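Local coordinates for protein ribonucleoside-diphosphate reductase subunit beta (Bacillus halodurans C-125, PDB 2RCC) that probably serves as the small subunit of a class I ribonucleotide reductase, supplying deoxyribonucleotides for DNA synthesis with a two-iron centre, at residues A[106-111]-A[224-229]; A[174-179]-A[232-237]. All blocks are in the same frame, centred on the assembly; numbering follows the deposited sequence. Where two conformers were deposited one is given.

Interaction 1 (A[106-111]-A[224-229]); sequences SSLAAL and VYLFTN
Leu-108 is the first residue of 106-111 to touch the facing helix, and it does so through one branch, its CD2 lying 4.2 Å from Leu-226 CD1. Its CB does not aim straight across, yet the side chain bends round enough for that methyl to arrive. The backbone here is tied to the residue just before the helix: OD1 of Asp-105 is hydrogen-bonded to both Leu-108 N and Ser-107 OG, which anchors the first turn. Next in sequence, Ala-109 and Ala-110 do not meet 224-229; they pack on the second subunit, against its Met-97 and Val-120 respectively. One turn beyond Leu-108 comes Leu-111, which does point across, and its CD1 stands 4.1 Å from the same methyl, Leu-226 CD1. Leu-108 CD2 and Leu-111 CD1 are themselves 4.3 Å apart, so three methyls form a nearly equilateral triangle at van der Waals spacing.

On the facing helix a single residue answers both leucines. Leu-226 has CG anti to its own backbone N (chi1 177°), a torsion that carries the fork off its helix toward the two leucines, and its long axis lies at a slant to both. With a closest CA pair of 8.6 Å (Leu-111 and Leu-226), only 110 Å² buried in all, and no hydrogen bond between the segments, the evidence is for purely apolar contact through branch ends. Trp-40 and Leu-44 also touch Leu-226, and Tyr-45 touches Leu-111. The side chain of Leu-226 is about 6 Å from that of His-223, probably an iron ligand. Leucine packing between long helices that also carry the probable iron ligands is characteristic of the ferritin-like helical bundle of ribonucleotide reductase small chains.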
loop_
_atom_site.group_PDB
_atom_site.type_symbol
_atom_site.label_atom_id
_atom_site.label_comp_id
_atom_site.label_asym_id
_atom_site.label_seq_id
_atom_site.Cartn_x
_atom_site.Cartn_y
_atom_site.Cartn_z
ATOM N N SER A 106 -8.288 -1.135 10.849
ATOM C CA SER A 106 -7.055 -1.671 10.281
ATOM C C SER A 106 -7.255 -2.227 8.887
ATOM O O SER A 106 -6.312 -2.169 8.072
ATOM C CB SER A 106 -6.426 -2.731 11.183
ATOM O OG SER A 106 -7.320 -3.781 11.444
ATOM N N SER A 107 -8.444 -2.792 8.610
ATOM C CA SER A 107 -8.766 -3.306 7.276
ATOM C C SER A 107 -8.850 -2.175 6.255
ATOM O O SER A 107 -8.360 -2.316 5.142
ATOM C CB SER A 107 -10.033 -4.185 7.227
ATOM O OG SER A 107 -11.207 -3.431 7.440
ATOM N N LEU A 108 -9.465 -1.053 6.616
ATOM C CA LEU A 108 -9.544 0.083 5.707
ATOM C C LEU A 108 -8.162 0.721 5.514
ATOM O O LEU A 108 -7.817 1.119 4.395
ATOM C CB LEU A 108 -10.559 1.130 6.210
ATOM C CG LEU A 108 -12.020 0.631 6.372
ATOM C CD1 LEU A 108 -12.966 1.773 6.768
ATOM C CD2 LEU A 108 -12.546 -0.054 5.116
ATOM N N ALA A 109 -7.367 0.821 6.590
ATOM C CA ALA A 109 -5.982 1.322 6.482
ATOM C C ALA A 109 -5.204 0.447 5.517
ATOM O O ALA A 109 -4.484 0.960 4.668
ATOM C CB ALA A 109 -5.326 1.401 7.856
ATOM N N ALA A 110 -5.358 -0.876 5.604
ATOM C CA ALA A 110 -4.664 -1.783 4.682
ATOM C C ALA A 110 -5.094 -1.551 3.218
ATOM O O ALA A 110 -4.264 -1.553 2.271
ATOM C CB ALA A 110 -4.908 -3.236 5.082
ATOM N N LEU A 111 -6.381 -1.372 3.014
ATOM C CA LEU A 111 -6.887 -1.129 1.652
ATOM C C LEU A 111 -6.343 0.195 1.097
ATOM O O LEU A 111 -6.065 0.303 -0.081
ATOM C CB LEU A 111 -8.413 -1.240 1.609
ATOM C CG LEU A 111 -9.072 -2.611 1.799
ATOM C CD1 LEU A 111 -10.589 -2.418 2.068
ATOM C CD2 LEU A 111 -8.755 -3.509 0.578
ATOM N N VAL A 224 -13.497 3.787 -6.177
ATOM C CA VAL A 224 -14.779 4.504 -5.995
ATOM C C VAL A 224 -15.746 3.694 -5.124
ATOM O O VAL A 224 -16.417 4.245 -4.293
ATOM C CB VAL A 224 -15.479 4.835 -7.349
ATOM C CG1 VAL A 224 -16.863 5.420 -7.110
ATOM C CG2 VAL A 224 -14.622 5.798 -8.177
ATOM N N TYR A 225 -15.809 2.374 -5.328
ATOM C CA TYR A 225 -16.630 1.501 -4.509
ATOM C C TYR A 225 -16.209 1.636 -3.022
ATOM O O TYR A 225 -17.072 1.808 -2.162
ATOM C CB TYR A 225 -16.535 0.054 -5.016
ATOM C CG TYR A 225 -17.181 -0.994 -4.165
ATOM C CD1 TYR A 225 -18.547 -1.272 -4.250
ATOM C CD2 TYR A 225 -16.418 -1.747 -3.281
ATOM C CE1 TYR A 225 -19.123 -2.243 -3.456
ATOM C CE2 TYR A 225 -16.988 -2.689 -2.492
ATOM C CZ TYR A 225 -18.324 -2.941 -2.582
ATOM O OH TYR A 225 -18.813 -3.933 -1.779
ATOM N N LEU A 226 -14.909 1.627 -2.747
ATOM C CA LEU A 226 -14.408 1.795 -1.384
ATOM C C LEU A 226 -14.839 3.151 -0.798
ATOM O O LEU A 226 -15.394 3.230 0.313
ATOM C CB LEU A 226 -12.887 1.691 -1.344
ATOM C CG LEU A 226 -12.197 1.912 0.015
ATOM C CD1 LEU A 226 -12.731 0.981 1.073
ATOM C CD2 LEU A 226 -10.700 1.816 -0.144
ATOM N N PHE A 227 -14.544 4.211 -1.531
ATOM C CA PHE A 227 -14.894 5.556 -1.040
ATOM C C PHE A 227 -16.395 5.793 -0.850
ATOM O O PHE A 227 -16.801 6.446 0.109
ATOM C CB PHE A 227 -14.300 6.635 -1.946
ATOM C CG PHE A 227 -12.785 6.621 -2.031
ATOM C CD1 PHE A 227 -12.011 6.646 -0.879
ATOM C CD2 PHE A 227 -12.136 6.696 -3.288
ATOM C CE1 PHE A 227 -10.618 6.671 -0.968
ATOM C CE2 PHE A 227 -10.759 6.716 -3.373
ATOM C CZ PHE A 227 -10.002 6.695 -2.224
ATOM N N THR A 228 -17.226 5.305 -1.763
ATOM C CA THR A 228 -18.675 5.467 -1.620
ATOM C C THR A 228 -19.246 4.652 -0.450
ATOM O O THR A 228 -20.189 5.085 0.239
ATOM C CB THR A 228 -19.439 5.237 -2.963
ATOM O OG1 THR A 228 -19.275 3.902 -3.411
ATOM C CG2 THR A 228 -18.942 6.159 -4.026
ATOM N N ASN A 229 -18.670 3.481 -0.198
ATOM C CA ASN A 229 -19.027 2.675 0.957
ATOM C C ASN A 229 -18.669 3.412 2.243
ATOM O O ASN A 229 -19.495 3.497 3.146
ATOM C CB ASN A 229 -18.338 1.305 0.951
ATOM C CG ASN A 229 -19.028 0.259 0.075
ATOM O OD1 ASN A 229 -20.047 0.493 -0.516
ATOM N ND2 ASN A 229 -18.451 -0.919 0.026
#

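Interaction 2 (A[174-179]-A[232-237]); sequences TFLESI and KELLVE
Segments 174-179 (of helix 172-187) and 232-237 (of helix 207-237) run nearly antiparallel, their local axes 163° apart in direction and 10.9 Å apart at closest approach, with the CA atoms of Leu-176 and Leu-234 the nearest pair at 7.4 Å. Leu-234 points toward the other helix, and its CD1 is the methyl that two residues there share. From one of them, Phe-175, comes the edge of the ring: CD1 of Phe-175 is 3.7 Å from Leu-234 CD1, which lies near the ring plane and not over a face, while the two side chains meet at about a right angle. From the other, Leu-176, comes a branch end, with Leu-176 CD1 also 3.7 Å from Leu-234 CD1. These two leucines slide past one another in opposite senses, so that Leu-176 CD1 additionally approaches Leu-234 CB, at 3.9 Å.

The second branch of Leu-176 has its own partner. CD2 of Leu-176 meets Leu-235 CD1 at 3.7 Å, and Leu-176 CD1 is only slightly farther from that methyl, so the whole fork takes part. A first torsion of -168° sets CG of Leu-176 opposite its backbone N and presents both methyls to the facing helix. Leu-235 leaves its helix along the flank, yet its CD1 comes in to touch Leu-176. The contact buries 187 Å² and contains no hydrogen bond between the segments, so apolar side chains account for it.

Around the pair, helix 150-168 packs against 174-179 through Tyr-163 and Phe-166, helix 244-268 adds Thr-246 beside Leu-176, and Leu-23 of a loop meets Phe-175. Helix 278-295 lies by the other segment, where Lys-232 NZ is hydrogen-bonded to Gln-295 O.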
loop_
_atom_site.group_PDB
_atom_site.type_symbol
_atom_site.label_atom_id
_atom_site.label_comp_id
_atom_site.label_asym_id
_atom_site.label_seq_id
_atom_site.Cartn_x
_atom_site.Cartn_y
_atom_site.Cartn_z
ATOM N N THR A 174 -15.230 17.403 7.661
ATOM C CA THR A 174 -14.144 17.652 6.685
ATOM C C THR A 174 -13.589 16.324 6.101
ATOM O O THR A 174 -13.127 16.285 4.954
ATOM C CB THR A 174 -13.022 18.539 7.270
ATOM O OG1 THR A 174 -12.412 17.898 8.416
ATOM C CG2 THR A 174 -13.564 19.921 7.632
ATOM N N PHE A 175 -13.629 15.233 6.865
ATOM C CA PHE A 175 -13.238 13.923 6.353
ATOM C C PHE A 175 -14.208 13.461 5.263
ATOM O O PHE A 175 -13.793 12.965 4.208
ATOM C CB PHE A 175 -13.181 12.883 7.457
ATOM C CG PHE A 175 -12.544 11.611 7.024
ATOM C CD1 PHE A 175 -13.309 10.610 6.458
ATOM C CD2 PHE A 175 -11.172 11.421 7.150
ATOM C CE1 PHE A 175 -12.715 9.396 6.023
ATOM C CE2 PHE A 175 -10.571 10.210 6.713
ATOM C CZ PHE A 175 -11.364 9.211 6.155
ATOM N N LEU A 176 -15.497 13.606 5.522
ATOM C CA LEU A 176 -16.541 13.274 4.544
ATOM C C LEU A 176 -16.375 14.101 3.250
ATOM O O LEU A 176 -16.483 13.566 2.169
ATOM C CB LEU A 176 -17.930 13.508 5.145
ATOM C CG LEU A 176 -19.143 12.945 4.380
ATOM C CD1 LEU A 176 -19.172 11.440 4.519
ATOM C CD2 LEU A 176 -20.444 13.503 4.919
ATOM N N GLU A 177 -16.103 15.398 3.391
ATOM C CA GLU A 177 -15.856 16.281 2.256
ATOM C C GLU A 177 -14.699 15.774 1.424
ATOM O O GLU A 177 -14.784 15.719 0.209
ATOM C CB GLU A 177 -15.583 17.701 2.725
ATOM C CG GLU A 177 -16.804 18.366 3.330
ATOM C CD GLU A 177 -16.524 19.713 3.999
ATOM O OE1 GLU A 177 -15.378 20.233 3.907
ATOM O OE2 GLU A 177 -17.483 20.242 4.620
ATOM N N SER A 178 -13.630 15.394 2.108
ATOM C CA SER A 178 -12.431 14.816 1.508
ATOM C C SER A 178 -12.723 13.495 0.751
ATOM O O SER A 178 -12.175 13.258 -0.323
ATOM C CB SER A 178 -11.376 14.662 2.622
ATOM O OG SER A 178 -10.268 13.934 2.171
ATOM N N ILE A 179 -13.575 12.631 1.309
ATOM C CA ILE A 179 -14.050 11.391 0.635
ATOM C C ILE A 179 -14.798 11.720 -0.663
ATOM O O ILE A 179 -14.633 11.029 -1.674
ATOM C CB ILE A 179 -14.993 10.550 1.568
ATOM C CG1 ILE A 179 -14.194 9.884 2.685
ATOM C CG2 ILE A 179 -15.792 9.475 0.786
ATOM C CD1 ILE A 179 -13.346 8.669 2.207
ATOM N N LYS A 232 -21.205 6.218 2.845
ATOM C CA LYS A 232 -22.477 5.725 3.391
ATOM C C LYS A 232 -22.381 5.266 4.850
ATOM O O LYS A 232 -23.284 5.490 5.622
ATOM C CB LYS A 232 -23.001 4.569 2.570
ATOM C CG LYS A 232 -23.511 4.958 1.208
ATOM C CD LYS A 232 -23.622 3.708 0.360
ATOM C CE LYS A 232 -24.138 3.996 -0.977
ATOM N NZ LYS A 232 -23.521 3.029 -1.956
ATOM N N GLU A 233 -21.281 4.644 5.224
ATOM C CA GLU A 233 -21.074 4.181 6.585
ATOM C C GLU A 233 -20.852 5.376 7.504
ATOM O O GLU A 233 -21.244 5.323 8.658
ATOM C CB GLU A 233 -19.886 3.223 6.669
ATOM C CG GLU A 233 -20.015 1.906 5.858
ATOM C CD GLU A 233 -21.047 0.897 6.366
ATOM O OE1 GLU A 233 -21.675 1.104 7.453
ATOM O OE2 GLU A 233 -21.169 -0.139 5.649
ATOM N N LEU A 234 -20.195 6.430 7.019
ATOM C CA LEU A 234 -20.010 7.632 7.823
ATOM C C LEU A 234 -21.341 8.296 8.177
ATOM O O LEU A 234 -21.469 8.846 9.267
ATOM C CB LEU A 234 -19.040 8.639 7.173
ATOM C CG LEU A 234 -17.549 8.308 7.243
ATOM C CD1 LEU A 234 -16.793 9.335 6.419
ATOM C CD2 LEU A 234 -17.060 8.224 8.705
ATOM N N LEU A 235 -22.310 8.268 7.255
ATOM C CA LEU A 235 -23.655 8.784 7.529
ATOM C C LEU A 235 -24.380 7.917 8.577
ATOM O O LEU A 235 -25.134 8.450 9.344
ATOM C CB LEU A 235 -24.491 8.988 6.243
ATOM C CG LEU A 235 -24.320 10.351 5.538
ATOM C CD1 LEU A 235 -22.913 10.741 5.275
ATOM C CD2 LEU A 235 -25.142 10.437 4.226
ATOM N N VAL A 236 -24.131 6.607 8.612
ATOM C CA VAL A 236 -24.700 5.722 9.656
ATOM C C VAL A 236 -24.030 5.981 11.025
ATOM O O VAL A 236 -24.713 6.044 12.047
ATOM C CB VAL A 236 -24.495 4.216 9.296
ATOM C CG1 VAL A 236 -24.871 3.288 10.454
ATOM C CG2 VAL A 236 -25.272 3.875 8.053
ATOM N N GLU A 237 -22.712 6.194 11.012
ATOM C CA GLU A 237 -21.907 6.372 12.226
ATOM C C GLU A 237 -22.024 7.766 12.869
ATOM O O GLU A 237 -22.023 7.895 14.100
ATOM C CB GLU A 237 -20.441 6.040 11.894
ATOM C CG GLU A 237 -19.577 5.774 13.106
ATOM C CD GLU A 237 -18.240 5.141 12.779
ATOM O OE1 GLU A 237 -18.175 4.162 12.013
ATOM O OE2 GLU A 237 -17.226 5.594 13.327
#

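Both contacts use helix 207-237, which pairs with helix 106-133 in interaction 1 and with helix 172-187 in interaction 2. Their centres are 12 Å apart, on the same side of the chain's centre, and they touch directly: Phe-227 O packs against Ile-179 CG2 at 3.3 Å. Along the sequence the segments alternate, 106-111 and 174-179 coming before 224-229 and 232-237, so the two connections cross. Segment 224-229 directly follows the probable iron ligand His-223, whereas interaction 2 lies at the C-terminal end of the helix, away from the probable iron ligands. Helix 207-237 thus joins the other two helices by apolar packing beyond its probable metal-binding part.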